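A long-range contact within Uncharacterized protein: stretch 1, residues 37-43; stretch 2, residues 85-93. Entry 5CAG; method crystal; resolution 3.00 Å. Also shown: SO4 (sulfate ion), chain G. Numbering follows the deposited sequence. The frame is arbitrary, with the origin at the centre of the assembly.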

# COMPACT_ATOMS: atom_id res chain seq x y z
N VAL A 37 4.32 14.86 -5.69
CA VAL A 37 3.32 14.54 -4.66
C VAL A 37 2.07 15.39 -4.77
O VAL A 37 2.11 16.48 -5.33
CB VAL A 37 3.88 14.65 -3.21
CG1 VAL A 37 5.11 13.77 -3.01
CG2 VAL A 37 4.15 16.10 -2.81
N ARG A 38 0.96 14.91 -4.18
CA ARG A 38 -0.31 15.63 -4.11
C ARG A 38 -0.54 15.99 -2.66
O ARG A 38 -0.25 15.16 -1.78
CB ARG A 38 -1.48 14.82 -4.68
CG ARG A 38 -2.68 15.71 -5.02
CD ARG A 38 -3.96 14.97 -4.72
NE ARG A 38 -5.14 15.54 -5.36
CZ ARG A 38 -6.24 14.83 -5.62
NH1 ARG A 38 -6.28 13.53 -5.34
NH2 ARG A 38 -7.29 15.40 -6.20
N VAL A 39 -0.97 17.23 -2.39
CA VAL A 39 -1.19 17.75 -1.05
C VAL A 39 -2.64 18.18 -0.92
O VAL A 39 -3.12 18.98 -1.73
CB VAL A 39 -0.23 18.90 -0.68
CG1 VAL A 39 -0.42 19.34 0.76
CG2 VAL A 39 1.24 18.55 -0.95
N ILE A 40 -3.37 17.63 0.06
CA ILE A 40 -4.76 18.04 0.23
C ILE A 40 -4.97 18.52 1.64
O ILE A 40 -4.58 17.85 2.59
CB ILE A 40 -5.83 16.98 -0.16
CG1 ILE A 40 -5.54 16.32 -1.50
CG2 ILE A 40 -7.22 17.62 -0.19
CD1 ILE A 40 -6.21 14.99 -1.64
N PHE A 41 -5.60 19.68 1.76
CA PHE A 41 -5.94 20.32 3.01
C PHE A 41 -7.45 20.25 3.22
O PHE A 41 -8.18 20.96 2.53
CB PHE A 41 -5.47 21.78 2.95
CG PHE A 41 -4.02 22.00 3.31
CD1 PHE A 41 -3.02 21.77 2.38
CD2 PHE A 41 -3.66 22.48 4.56
CE1 PHE A 41 -1.68 22.02 2.70
CE2 PHE A 41 -2.33 22.71 4.88
CZ PHE A 41 -1.35 22.49 3.94
N TYR A 42 -7.94 19.39 4.12
CA TYR A 42 -9.38 19.30 4.35
C TYR A 42 -9.74 20.24 5.51
O TYR A 42 -9.24 20.07 6.62
CB TYR A 42 -9.84 17.86 4.62
CG TYR A 42 -9.53 16.89 3.51
CD1 TYR A 42 -8.32 16.19 3.49
CD2 TYR A 42 -10.45 16.62 2.51
CE1 TYR A 42 -8.03 15.28 2.48
CE2 TYR A 42 -10.17 15.70 1.50
CZ TYR A 42 -8.96 15.03 1.49
OH TYR A 42 -8.66 14.14 0.49
N PRO A 43 -10.57 21.27 5.26
CA PRO A 43 -10.94 22.17 6.34
C PRO A 43 -11.86 21.48 7.34
O PRO A 43 -12.73 20.70 6.93
CB PRO A 43 -11.64 23.32 5.61
CG PRO A 43 -12.22 22.69 4.43
CD PRO A 43 -11.26 21.63 4.00
N GLY A 85 -12.09 7.98 -2.85
CA GLY A 85 -12.58 8.69 -1.67
C GLY A 85 -11.85 9.98 -1.32
O GLY A 85 -11.91 10.42 -0.17
N GLU A 86 -11.20 10.60 -2.31
CA GLU A 86 -10.41 11.83 -2.13
C GLU A 86 -11.25 13.07 -1.71
O GLU A 86 -10.69 14.12 -1.39
CB GLU A 86 -9.61 12.12 -3.41
CG GLU A 86 -10.45 12.13 -4.67
CD GLU A 86 -9.63 12.21 -5.93
OE1 GLU A 86 -9.02 11.17 -6.31
OE2 GLU A 86 -9.59 13.30 -6.55
N GLU A 87 -12.59 12.92 -1.67
CA GLU A 87 -13.52 14.00 -1.29
C GLU A 87 -13.44 14.33 0.23
O GLU A 87 -13.67 15.48 0.62
CB GLU A 87 -14.97 13.66 -1.72
CG GLU A 87 -15.53 12.35 -1.17
CD GLU A 87 -15.37 11.07 -1.98
OE1 GLU A 87 -14.86 11.13 -3.13
OE2 GLU A 87 -15.80 10.01 -1.48
N SER A 88 -13.09 13.34 1.07
CA SER A 88 -12.99 13.51 2.52
C SER A 88 -11.72 12.88 3.09
O SER A 88 -11.34 11.79 2.65
CB SER A 88 -14.20 12.91 3.21
OG SER A 88 -13.95 12.68 4.59
N TYR A 89 -11.13 13.51 4.11
CA TYR A 89 -9.95 12.99 4.82
C TYR A 89 -10.26 11.57 5.31
O TYR A 89 -9.52 10.64 4.99
CB TYR A 89 -9.59 13.94 5.99
CG TYR A 89 -8.36 13.59 6.81
CD1 TYR A 89 -7.08 13.81 6.30
CD2 TYR A 89 -8.47 13.16 8.13
CE1 TYR A 89 -5.94 13.55 7.07
CE2 TYR A 89 -7.34 12.90 8.91
CZ TYR A 89 -6.08 13.09 8.37
OH TYR A 89 -4.96 12.81 9.12
N GLU A 90 -11.43 11.39 5.96
CA GLU A 90 -11.90 10.12 6.52
C GLU A 90 -12.17 9.01 5.47
O GLU A 90 -12.28 7.85 5.86
CB GLU A 90 -13.16 10.32 7.39
CG GLU A 90 -12.89 11.05 8.71
CD GLU A 90 -12.23 10.28 9.86
OE1 GLU A 90 -12.81 9.27 10.31
OE2 GLU A 90 -11.17 10.74 10.35
N THR A 91 -12.22 9.34 4.16
CA THR A 91 -12.49 8.33 3.13
C THR A 91 -11.36 8.09 2.10
O THR A 91 -11.42 7.07 1.40
CB THR A 91 -13.77 8.66 2.35
OG1 THR A 91 -13.67 9.96 1.78
CG2 THR A 91 -15.00 8.57 3.20
N ILE A 92 -10.38 9.02 1.96
CA ILE A 92 -9.30 8.89 0.96
C ILE A 92 -8.51 7.60 1.25
O ILE A 92 -7.91 7.43 2.33
CB ILE A 92 -8.45 10.19 0.81
CG1 ILE A 92 -7.44 10.06 -0.35
CG2 ILE A 92 -7.79 10.63 2.11
CD1 ILE A 92 -6.81 11.37 -0.82
N GLU A 93 -8.65 6.65 0.31
CA GLU A 93 -8.14 5.27 0.37
C GLU A 93 -7.30 4.96 -0.86
O GLU A 93 -7.63 5.38 -1.97
CB GLU A 93 -9.37 4.32 0.44
CG GLU A 93 -9.16 2.81 0.56
CD GLU A 93 -10.43 1.96 0.47
OE1 GLU A 93 -11.44 2.44 -0.08
OE2 GLU A 93 -10.42 0.82 1.00
S SO4 G . -13.36 8.93 -5.80
O1 SO4 G . -13.96 10.25 -6.05
O2 SO4 G . -11.96 9.18 -5.43
O3 SO4 G . -14.13 8.24 -4.73
O4 SO4 G . -13.40 8.12 -7.02

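The contact is a small, side-chain-mediated packing of one face of a β-strand against an irregular loop, centred on the ring of Tyr-42 and fixed by one salt bridge and one hydrogen bond to the loop backbone. It buries 308 Å² in total, and Tyr-42 supplies the largest share, 112 Å². Strand alternation sets the pattern: Arg-38, Ile-40 and Tyr-42 direct their CA-to-CB bonds toward the loop, whereas Phe-41 points away and, like Val-39, contributes no contact.

Tyr-42 adopts the m rotamer (chi1 −58°), and its ring reaches the loop with both its face and its hydroxyl. Tyr-42 OH donates to Glu-86 O at 2.8 Å, so the buried phenol meets a main-chain carbonyl within the type I turn from Gly-85 to Ser-88. Over one ring face lies the backbone at Ser-88 and Tyr-89, with Tyr-89 N 3.5 Å from Tyr-42 CE2. Tyr-89 CB sits 4.0 Å from the centroid of the Tyr-42 ring, 29° off the normal, a CH-π geometry. The aromatic rings themselves do not stack: Tyr-42 CD1 lies at the edge of the Tyr-89 ring, whose far end leads away.

At the other end, Arg-38 NH2 donates to Glu-86 OE2 at 3.1 Å with an N-H...acceptor angle of 165°, forming a salt bridge near the guanidinium plane. Its extended side chain spans the gap, and further hydrogen bonds elsewhere in the structure satisfy this buried charge. Glu-86 thus engages the strand through both its carboxylate and its carbonyl. Beside the Tyr-42 hydrogen bond, Ile-40 CD1 meets Ile-92 CD1 at 3.8 Å, an apolar contact suited to two buried aliphatic chains. Within the loop, Ile-92 N bonds to Ser-88 O at 3.0 Å, tying Ile-92 back to the turn.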